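PDB 4XHN: uncharacterized protein from Bacillus thuringiensis serovar kurstaki, which probably acts as an actin-like, ParM-type ATPase that polymerises in plasmid segregation, and here binds magnesium and a slowly hydrolysed ATP analogue. Local coordinates for residues L237-S242 with L262-Y267; G229-I234 with F246-E251; L72-I77 with F179-Y184. The protein carries 2 engineered substitutions. All coordinates share one frame; numbering follows the deposited sequence.

Contact 1. Residues L237-S242 with L262-Y267; sequences LGAGTS and LGTNKY. With ANP (phosphoaminophosphonic acid-adenylate ester), chain C.
Asn265 lies over the carbonyl of Ala239, with its CG 3.2 Å from Ala239 O. Its OD1 also reaches the methyl of Ala239. The two oxygens do not bond to each other; the backbone takes that place, and Asn265 N donates to Ala239 O at 2.8 Å. One residue earlier, Thr264 N donates to Gly238 O (3.1 Å). The loop therefore accepts from two amides at the start of helix 264-279. Gly263 CA makes a CA-H...O contact with Ala239 O at 3.2 Å, and the backbones come so close here that there is no room for a CB. A water donates to both Gly238 O and Leu262 O.

The other side of the loop grips the nucleotide. Thr241 OG1, turned between the backbone N and the carbonyl carbon (chi1 67°), donates to O1G of the gamma phosphate at 2.7 Å. The amides of Gly240 and Thr241 bond the same oxygen. Across the contact, Thr264 OG1 is hydrogen-bonded to the ribose O3' (2.6 Å). Lys23 and Gly372 are further partners of the nucleotide. A glycine-rich turn between two strands, with its amides on the terminal phosphate, is typical of the second phosphate-binding loop of the actin fold.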
loop_
_atom_site.group_PDB
_atom_site.type_symbol
_atom_site.label_atom_id
_atom_site.label_comp_id
_atom_site.label_asym_id
_atom_site.label_seq_id
_atom_site.Cartn_x
_atom_site.Cartn_y
_atom_site.Cartn_z
ATOM N N LEU A 237 1.111 8.651 4.876
ATOM C CA LEU A 237 1.771 8.127 6.068
ATOM C C LEU A 237 1.859 6.604 6.011
ATOM O O LEU A 237 0.865 5.907 6.215
ATOM C CB LEU A 237 1.034 8.581 7.330
ATOM C CG LEU A 237 0.739 10.083 7.464
ATOM C CD1 LEU A 237 0.407 10.438 8.905
ATOM C CD2 LEU A 237 1.889 10.943 6.953
ATOM N N GLY A 238 3.058 6.096 5.737
ATOM C CA GLY A 238 3.252 4.676 5.495
ATOM C C GLY A 238 3.969 3.910 6.591
ATOM O O GLY A 238 4.223 4.434 7.677
ATOM N N ALA A 239 4.309 2.659 6.289
ATOM C CA ALA A 239 4.881 1.741 7.271
ATOM C C ALA A 239 6.337 2.058 7.606
ATOM O O ALA A 239 6.699 2.162 8.776
ATOM C CB ALA A 239 4.764 0.309 6.773
ATOM N N GLY A 240 7.170 2.197 6.580
ATOM C CA GLY A 240 8.576 2.484 6.788
ATOM C C GLY A 240 8.952 3.899 6.424
ATOM O O GLY A 240 10.008 4.397 6.815
ATOM N N THR A 241 8.087 4.555 5.660
ATOM C CA THR A 241 8.354 5.918 5.204
ATOM C C THR A 241 7.151 6.836 5.413
ATOM O O THR A 241 6.073 6.381 5.804
ATOM C CB THR A 241 8.721 5.949 3.716
ATOM O OG1 THR A 241 7.574 5.561 2.945
ATOM C CG2 THR A 241 9.881 5.014 3.412
ATOM N N SER A 242 7.364 8.122 5.147
ATOM C CA SER A 242 6.311 9.127 5.146
ATOM C C SER A 242 6.572 10.096 3.995
ATOM O O SER A 242 7.613 10.769 3.953
ATOM C CB SER A 242 6.253 9.880 6.492
ATOM O OG SER A 242 5.017 10.539 6.673
ATOM N N LEU A 262 9.705 8.502 8.498
ATOM C CA LEU A 262 8.768 8.585 9.611
ATOM C C LEU A 262 7.626 7.605 9.384
ATOM O O LEU A 262 6.523 7.993 9.005
ATOM C CB LEU A 262 8.235 10.009 9.766
ATOM C CG LEU A 262 7.433 10.339 11.027
ATOM C CD1 LEU A 262 8.259 10.081 12.274
ATOM C CD2 LEU A 262 6.956 11.783 10.990
ATOM N N GLY A 263 7.901 6.325 9.604
ATOM C CA GLY A 263 6.913 5.288 9.378
ATOM C C GLY A 263 6.343 4.744 10.672
ATOM O O GLY A 263 6.889 4.979 11.749
ATOM N N THR A 264 5.242 4.011 10.561
ATOM C CA THR A 264 4.586 3.426 11.722
ATOM C C THR A 264 5.408 2.295 12.331
ATOM O O THR A 264 5.281 2.000 13.519
ATOM C CB THR A 264 3.192 2.877 11.361
ATOM O OG1 THR A 264 3.322 1.883 10.338
ATOM C CG2 THR A 264 2.285 3.992 10.864
ATOM N N ASN A 265 6.256 1.675 11.513
ATOM C CA ASN A 265 6.966 0.455 11.899
ATOM C C ASN A 265 7.806 0.558 13.171
ATOM O O ASN A 265 7.714 -0.305 14.043
ATOM C CB ASN A 265 7.858 -0.013 10.749
ATOM C CG ASN A 265 7.097 -0.828 9.720
ATOM O OD1 ASN A 265 5.880 -0.992 9.818
ATOM N ND2 ASN A 265 7.812 -1.344 8.727
ATOM N N LYS A 266 8.627 1.600 13.274
ATOM C CA LYS A 266 9.471 1.780 14.451
ATOM C C LYS A 266 8.628 1.875 15.722
ATOM O O LYS A 266 9.002 1.347 16.772
ATOM C CB LYS A 266 10.351 3.025 14.302
ATOM C CG LYS A 266 11.561 2.828 13.396
ATOM C CD LYS A 266 12.423 4.083 13.320
ATOM C CE LYS A 266 11.730 5.184 12.536
ATOM N NZ LYS A 266 12.511 6.453 12.547
ATOM N N TYR A 267 7.480 2.535 15.614
ATOM C CA TYR A 267 6.575 2.702 16.744
ATOM C C TYR A 267 5.904 1.383 17.095
ATOM O O TYR A 267 5.676 1.081 18.266
ATOM C CB TYR A 267 5.524 3.768 16.436
ATOM C CG TYR A 267 6.113 5.131 16.164
ATOM C CD1 TYR A 267 6.151 6.101 17.156
ATOM C CD2 TYR A 267 6.639 5.447 14.918
ATOM C CE1 TYR A 267 6.691 7.348 16.915
ATOM C CE2 TYR A 267 7.182 6.691 14.666
ATOM C CZ TYR A 267 7.205 7.638 15.668
ATOM O OH TYR A 267 7.745 8.879 15.423
HETATM P PG ANP C . 5.181 2.716 2.723
HETATM O O1G ANP C . 6.214 3.287 3.641
HETATM O O2G ANP C . 4.058 3.792 2.456
HETATM O O3G ANP C . 5.866 2.323 1.351
HETATM P PB ANP C . 2.863 1.210 3.124
HETATM O O1B ANP C . 2.578 -0.165 2.456
HETATM O O2B ANP C . 2.426 2.301 2.200
HETATM N N3B ANP C . 4.510 1.329 3.425
HETATM P PA ANP C . 0.569 1.721 4.595
HETATM O O1A ANP C . -0.300 0.864 3.755
HETATM O O2A ANP C . 0.463 3.215 4.273
HETATM O O3A ANP C . 2.106 1.321 4.484
HETATM O "O5'" ANP C . 0.232 1.433 6.113
HETATM C "C5'" ANP C . 0.834 2.245 7.145
HETATM C "C4'" ANP C . 0.623 1.603 8.495
HETATM O "O4'" ANP C . -0.774 1.681 8.868
HETATM C "C3'" ANP C . 1.012 0.126 8.592
HETATM O "O3'" ANP C . 1.663 -0.115 9.834
HETATM C "C2'" ANP C . -0.343 -0.583 8.536
HETATM O "O2'" ANP C . -0.326 -1.864 9.153
HETATM C "C1'" ANP C . -1.193 0.410 9.317
HETATM N N9 ANP C . -2.631 0.276 9.119
HETATM C C8 ANP C . -3.304 0.068 7.946
HETATM N N7 ANP C . -4.608 -0.021 8.079
HETATM C C5 ANP C . -4.799 0.139 9.445
HETATM C C6 ANP C . -5.967 0.145 10.242
HETATM N N6 ANP C . -7.200 -0.015 9.760
HETATM N N1 ANP C . -5.812 0.335 11.573
HETATM C C2 ANP C . -4.580 0.498 12.062
HETATM N N3 ANP C . -3.413 0.507 11.411
HETATM C C4 ANP C . -3.597 0.322 10.098
HETATM O O HOH W 1 4.042 6.871 8.813
#

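Contact 2. Residues G229-I234 with F246-E251; sequences GESYAI and FFEDGE
Phe247 and Tyr232 pack on one face of a sheet, from neighbouring strands, their side chains crossing at a slant. The CB of Phe247 sits over the face of the Tyr232 ring, 3.7 Å from its centroid and not far off the ring normal. It is a CH-pi contact, offset toward the rim at CZ. The tyrosine ring comes under it because chi1 is 62°, with CG between the backbone N and the carbonyl carbon. The two rings are near parallel, with planes at 21°, but slid so far apart that they barely overlap. Ile234 extends this cluster: its CD1 is 3.4 Å from Phe247 CE1.

The backbones of the same pair hold the strands together. Tyr232 N donates to Phe247 O at 3.0 Å, and Phe247 N to Tyr232 O at 2.7 Å. This is the hydrogen-bonded pair of an antiparallel beta hairpin, strands 231-237 and 242-248. The loop at its other end binds the nucleotide phosphates. Ser231 with Glu248 and Ala233 with Phe246 form the flanking non-hydrogen-bonded pairs.

Phe246 points to the opposite face. Its CG is anti to the backbone N, and the ring reaches across to strand 231-234. CD1 comes 3.3 Å from Tyr232 O. Ser231 OG meets the ring at its edge, 3.6 Å from CE1. Phe358 and Thr362 of helix 337-362 pack against this phenylalanine. Beyond Glu248 the strand ends in a type I' turn to Glu251, and only a weak bond, Asp249 N to Glu230 O (3.4 Å), still ties it to the other segment.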
loop_
_atom_site.group_PDB
_atom_site.type_symbol
_atom_site.label_atom_id
_atom_site.label_comp_id
_atom_site.label_asym_id
_atom_site.label_seq_id
_atom_site.Cartn_x
_atom_site.Cartn_y
_atom_site.Cartn_z
ATOM N N GLY A 229 -7.992 22.999 -2.396
ATOM C CA GLY A 229 -7.653 24.334 -2.859
ATOM C C GLY A 229 -6.857 24.342 -4.150
ATOM O O GLY A 229 -7.050 23.492 -5.019
ATOM N N GLU A 230 -5.963 25.314 -4.280
ATOM C CA GLU A 230 -5.116 25.423 -5.459
ATOM C C GLU A 230 -3.662 25.226 -5.054
ATOM O O GLU A 230 -2.764 25.170 -5.892
ATOM C CB GLU A 230 -5.300 26.781 -6.136
ATOM C CG GLU A 230 -4.779 27.940 -5.312
ATOM C CD GLU A 230 -5.261 29.282 -5.819
ATOM O OE1 GLU A 230 -6.484 29.530 -5.773
ATOM O OE2 GLU A 230 -4.417 30.095 -6.252
ATOM N N SER A 231 -3.449 25.132 -3.748
ATOM C CA SER A 231 -2.132 24.921 -3.167
ATOM C C SER A 231 -2.279 23.977 -1.981
ATOM O O SER A 231 -2.941 24.309 -1.000
ATOM C CB SER A 231 -1.515 26.251 -2.734
ATOM O OG SER A 231 -0.493 26.058 -1.774
ATOM N N TYR A 232 -1.679 22.795 -2.074
ATOM C CA TYR A 232 -1.903 21.776 -1.057
ATOM C C TYR A 232 -0.752 20.787 -0.921
ATOM O O TYR A 232 -0.019 20.525 -1.875
ATOM C CB TYR A 232 -3.195 21.013 -1.364
ATOM C CG TYR A 232 -3.170 20.276 -2.684
ATOM C CD1 TYR A 232 -2.677 18.979 -2.769
ATOM C CD2 TYR A 232 -3.637 20.878 -3.848
ATOM C CE1 TYR A 232 -2.646 18.305 -3.972
ATOM C CE2 TYR A 232 -3.613 20.208 -5.058
ATOM C CZ TYR A 232 -3.119 18.921 -5.113
ATOM O OH TYR A 232 -3.090 18.250 -6.315
ATOM N N ALA A 233 -0.615 20.233 0.279
ATOM C CA ALA A 233 0.342 19.167 0.530
ATOM C C ALA A 233 -0.380 17.829 0.635
ATOM O O ALA A 233 -1.503 17.759 1.134
ATOM C CB ALA A 233 1.131 19.445 1.799
ATOM N N ILE A 234 0.261 16.771 0.152
ATOM C CA ILE A 234 -0.240 15.422 0.377
ATOM C C ILE A 234 0.736 14.637 1.220
ATOM O O ILE A 234 1.868 14.395 0.806
ATOM C CB ILE A 234 -0.453 14.638 -0.915
ATOM C CG1 ILE A 234 -1.172 15.470 -1.961
ATOM C CG2 ILE A 234 -1.237 13.365 -0.637
ATOM C CD1 ILE A 234 -1.329 14.705 -3.239
ATOM N N PHE A 246 4.129 18.286 -2.144
ATOM C CA PHE A 246 3.479 19.590 -2.181
ATOM C C PHE A 246 3.114 19.958 -3.613
ATOM O O PHE A 246 3.970 19.979 -4.496
ATOM C CB PHE A 246 4.387 20.657 -1.563
ATOM C CG PHE A 246 3.830 22.054 -1.643
ATOM C CD1 PHE A 246 2.595 22.356 -1.096
ATOM C CD2 PHE A 246 4.554 23.068 -2.250
ATOM C CE1 PHE A 246 2.085 23.642 -1.165
ATOM C CE2 PHE A 246 4.049 24.355 -2.320
ATOM C CZ PHE A 246 2.813 24.642 -1.777
ATOM N N PHE A 247 1.835 20.233 -3.840
ATOM C CA PHE A 247 1.371 20.636 -5.160
ATOM C C PHE A 247 0.996 22.109 -5.177
ATOM O O PHE A 247 0.259 22.589 -4.315
ATOM C CB PHE A 247 0.183 19.780 -5.603
ATOM C CG PHE A 247 0.555 18.368 -5.948
ATOM C CD1 PHE A 247 0.633 17.397 -4.965
ATOM C CD2 PHE A 247 0.833 18.011 -7.257
ATOM C CE1 PHE A 247 0.980 16.100 -5.282
ATOM C CE2 PHE A 247 1.178 16.712 -7.579
ATOM C CZ PHE A 247 1.251 15.756 -6.590
ATOM N N GLU A 248 1.519 22.817 -6.170
ATOM C CA GLU A 248 1.293 24.245 -6.316
ATOM C C GLU A 248 0.996 24.566 -7.775
ATOM O O GLU A 248 1.737 24.150 -8.666
ATOM C CB GLU A 248 2.514 25.031 -5.833
ATOM C CG GLU A 248 2.199 26.279 -5.025
ATOM C CD GLU A 248 3.454 27.010 -4.581
ATOM O OE1 GLU A 248 4.560 26.587 -4.981
ATOM O OE2 GLU A 248 3.336 28.004 -3.831
ATOM N N ASP A 249 -0.094 25.294 -8.009
ATOM C CA ASP A 249 -0.477 25.731 -9.350
ATOM C C ASP A 249 -0.511 24.588 -10.364
ATOM O O ASP A 249 0.042 24.699 -11.460
ATOM C CB ASP A 249 0.472 26.829 -9.835
ATOM C CG ASP A 249 0.519 28.018 -8.894
ATOM O OD1 ASP A 249 -0.484 28.258 -8.188
ATOM O OD2 ASP A 249 1.556 28.712 -8.862
ATOM N N GLY A 250 -1.148 23.484 -9.987
ATOM C CA GLY A 250 -1.320 22.354 -10.881
ATOM C C GLY A 250 -0.093 21.477 -11.041
ATOM O O GLY A 250 -0.149 20.437 -11.699
ATOM N N GLU A 251 1.017 21.889 -10.440
ATOM C CA GLU A 251 2.273 21.168 -10.606
ATOM C C GLU A 251 2.853 20.690 -9.282
ATOM O O GLU A 251 2.782 21.387 -8.270
ATOM C CB GLU A 251 3.296 22.049 -11.324
ATOM C CG GLU A 251 3.828 21.459 -12.617
ATOM C CD GLU A 251 4.836 22.362 -13.296
ATOM O OE1 GLU A 251 5.998 22.406 -12.838
ATOM O OE2 GLU A 251 4.466 23.032 -14.286
#

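Contact 3. Residues L72-I77 with F179-Y184; sequences LLHVRI and FLDGTY
Leu72 points its CD2 at Asp181, 3.4 Å from the carboxylate carbon CG and as near to Gly182 N. This is where strands 74-79 and 173-179 part. The two are antiparallel neighbours in the large mixed sheet of an actin-like domain. The carboxylate beside Leu72 is held by its own chain: Asp181 OD1 accepts from Gly182 N at 2.7 Å, on its anti side and with a bent angle of 131°.

Leu73 turns its CB away, yet its CD2 returns to the edge of the Phe179 ring at 4.1 Å. Its side chain also touches Thr132 of helix 124-140.

His74 gives the contact its one backbone bond across the segments. Its O accepts from Leu180 N at 2.7 Å. The imidazole, with CG anti to the backbone N (chi1 -174°), passes across Leu180. The CD1 methyl stands over one ring face, 3.9 Å from the centroid, while Asp181 CB meets the ring at its edge. His74 NE2 is hydrogen-bonded to Pro46 O, which helps to set the rotation of the ring.

Val75 forms a non-hydrogen-bonded pair with Phe179. Their side chains run the same way on one face of the sheet, with Val75 CG1 3.7 Å from Phe179 CD2.

Arg76 bends at chi3 (-44°), and its guanidinium comes back over Leu180. That leucine's CD1 lies over one face of the group, and its CD2 is 4.1 Å from NH2.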
loop_
_atom_site.group_PDB
_atom_site.type_symbol
_atom_site.label_atom_id
_atom_site.label_comp_id
_atom_site.label_asym_id
_atom_site.label_seq_id
_atom_site.Cartn_x
_atom_site.Cartn_y
_atom_site.Cartn_z
ATOM N N LEU A 72 -0.600 -17.746 -0.146
ATOM C CA LEU A 72 0.353 -18.687 -0.709
ATOM C C LEU A 72 0.520 -18.396 -2.196
ATOM O O LEU A 72 -0.350 -18.725 -3.005
ATOM C CB LEU A 72 -0.120 -20.125 -0.466
ATOM C CG LEU A 72 0.769 -21.316 -0.830
ATOM C CD1 LEU A 72 0.413 -22.513 0.036
ATOM C CD2 LEU A 72 0.610 -21.676 -2.284
ATOM N N LEU A 73 1.634 -17.768 -2.553
ATOM C CA LEU A 73 1.894 -17.423 -3.944
ATOM C C LEU A 73 3.159 -18.099 -4.457
ATOM O O LEU A 73 4.275 -17.716 -4.107
ATOM C CB LEU A 73 1.993 -15.906 -4.115
ATOM C CG LEU A 73 0.710 -15.121 -3.830
ATOM C CD1 LEU A 73 1.012 -13.640 -3.680
ATOM C CD2 LEU A 73 -0.326 -15.349 -4.922
ATOM N N HIS A 74 2.958 -19.116 -5.286
ATOM C CA HIS A 74 4.037 -19.834 -5.947
ATOM C C HIS A 74 3.790 -19.735 -7.447
ATOM O O HIS A 74 2.949 -20.452 -7.987
ATOM C CB HIS A 74 4.076 -21.291 -5.481
ATOM C CG HIS A 74 5.242 -22.073 -6.001
ATOM N ND1 HIS A 74 5.322 -23.445 -5.890
ATOM C CD2 HIS A 74 6.375 -21.680 -6.627
ATOM C CE1 HIS A 74 6.453 -23.864 -6.428
ATOM N NE2 HIS A 74 7.111 -22.813 -6.883
ATOM N N VAL A 75 4.499 -18.834 -8.116
ATOM C CA VAL A 75 4.182 -18.528 -9.507
ATOM C C VAL A 75 5.353 -18.696 -10.470
ATOM O O VAL A 75 6.508 -18.467 -10.110
ATOM C CB VAL A 75 3.647 -17.084 -9.647
ATOM C CG1 VAL A 75 2.346 -16.917 -8.877
ATOM C CG2 VAL A 75 4.683 -16.079 -9.170
ATOM N N ARG A 76 5.045 -19.108 -11.697
ATOM C CA ARG A 76 6.018 -19.053 -12.779
ATOM C C ARG A 76 5.785 -17.777 -13.568
ATOM O O ARG A 76 4.674 -17.522 -14.037
ATOM C CB ARG A 76 5.917 -20.270 -13.699
ATOM C CG ARG A 76 6.975 -20.277 -14.797
ATOM C CD ARG A 76 6.855 -21.494 -15.700
ATOM N NE ARG A 76 6.637 -22.721 -14.940
ATOM C CZ ARG A 76 7.587 -23.373 -14.278
ATOM N NH1 ARG A 76 8.833 -22.916 -14.270
ATOM N NH2 ARG A 76 7.290 -24.482 -13.617
ATOM N N ILE A 77 6.828 -16.968 -13.705
ATOM C CA ILE A 77 6.692 -15.690 -14.386
ATOM C C ILE A 77 7.573 -15.618 -15.626
ATOM O O ILE A 77 8.799 -15.691 -15.542
ATOM C CB ILE A 77 7.031 -14.519 -13.448
ATOM C CG1 ILE A 77 6.149 -14.575 -12.200
ATOM C CG2 ILE A 77 6.860 -13.194 -14.169
ATOM C CD1 ILE A 77 6.436 -13.481 -11.202
ATOM N N PHE A 179 0.136 -19.816 -11.782
ATOM C CA PHE A 179 0.130 -20.239 -10.390
ATOM C C PHE A 179 0.447 -21.730 -10.295
ATOM O O PHE A 179 -0.100 -22.539 -11.044
ATOM C CB PHE A 179 -1.217 -19.931 -9.739
ATOM C CG PHE A 179 -1.570 -18.470 -9.743
ATOM C CD1 PHE A 179 -2.238 -17.905 -10.819
ATOM C CD2 PHE A 179 -1.231 -17.661 -8.672
ATOM C CE1 PHE A 179 -2.561 -16.559 -10.824
ATOM C CE2 PHE A 179 -1.552 -16.317 -8.669
ATOM C CZ PHE A 179 -2.218 -15.764 -9.746
ATOM N N LEU A 180 1.349 -22.081 -9.383
ATOM C CA LEU A 180 1.827 -23.454 -9.251
ATOM C C LEU A 180 1.320 -24.086 -7.963
ATOM O O LEU A 180 1.676 -25.218 -7.626
ATOM C CB LEU A 180 3.356 -23.489 -9.276
ATOM C CG LEU A 180 4.039 -22.844 -10.480
ATOM C CD1 LEU A 180 5.538 -22.761 -10.253
ATOM C CD2 LEU A 180 3.729 -23.631 -11.743
ATOM N N ASP A 181 0.479 -23.340 -7.257
ATOM C CA ASP A 181 0.062 -23.688 -5.911
ATOM C C ASP A 181 -0.951 -22.641 -5.455
ATOM O O ASP A 181 -1.040 -21.566 -6.047
ATOM C CB ASP A 181 1.275 -23.735 -4.975
ATOM C CG ASP A 181 1.081 -24.670 -3.797
ATOM O OD1 ASP A 181 -0.077 -24.896 -3.391
ATOM O OD2 ASP A 181 2.098 -25.171 -3.270
ATOM N N GLY A 182 -1.722 -22.950 -4.419
ATOM C CA GLY A 182 -2.664 -21.987 -3.876
ATOM C C GLY A 182 -3.987 -21.917 -4.616
ATOM O O GLY A 182 -4.280 -22.759 -5.465
ATOM N N THR A 183 -4.772 -20.893 -4.289
ATOM C CA THR A 183 -6.145 -20.731 -4.771
ATOM C C THR A 183 -6.316 -20.883 -6.284
ATOM O O THR A 183 -7.287 -21.485 -6.746
ATOM C CB THR A 183 -6.704 -19.350 -4.362
ATOM O OG1 THR A 183 -6.508 -19.147 -2.957
ATOM C CG2 THR A 183 -8.189 -19.248 -4.685
ATOM N N TYR A 184 -5.380 -20.340 -7.056
ATOM C CA TYR A 184 -5.509 -20.363 -8.509
ATOM C C TYR A 184 -4.504 -21.292 -9.172
ATOM O O TYR A 184 -4.064 -21.031 -10.290
ATOM C CB TYR A 184 -5.355 -18.953 -9.079
ATOM C CG TYR A 184 -6.206 -17.929 -8.373
ATOM C CD1 TYR A 184 -7.591 -18.023 -8.387
ATOM C CD2 TYR A 184 -5.627 -16.868 -7.695
ATOM C CE1 TYR A 184 -8.376 -17.091 -7.740
ATOM C CE2 TYR A 184 -6.402 -15.929 -7.050
ATOM C CZ TYR A 184 -7.776 -16.046 -7.072
ATOM O OH TYR A 184 -8.553 -15.112 -6.426
#

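Contacts 1 and 2 share a hairpin. Contact 2 joins strands 231-237 and 242-248 near their far ends, and contact 1 takes the loop between them to helix 264-279. Their centres are 23 Å apart. Contact 3 belongs to the other large sheet, on the opposite side of the chain's centre, about 30 Å from contact 1 between centres and 42 Å from contact 2. Contact 1 lies closest to the middle and is polar: backbone amides, carbonyls, water and phosphate. Contact 2 is largely buried and aromatic, running out to an exposed turn. Contact 3 is partly buried; it mixes aliphatic packing with a histidine, an arginine and an aspartate.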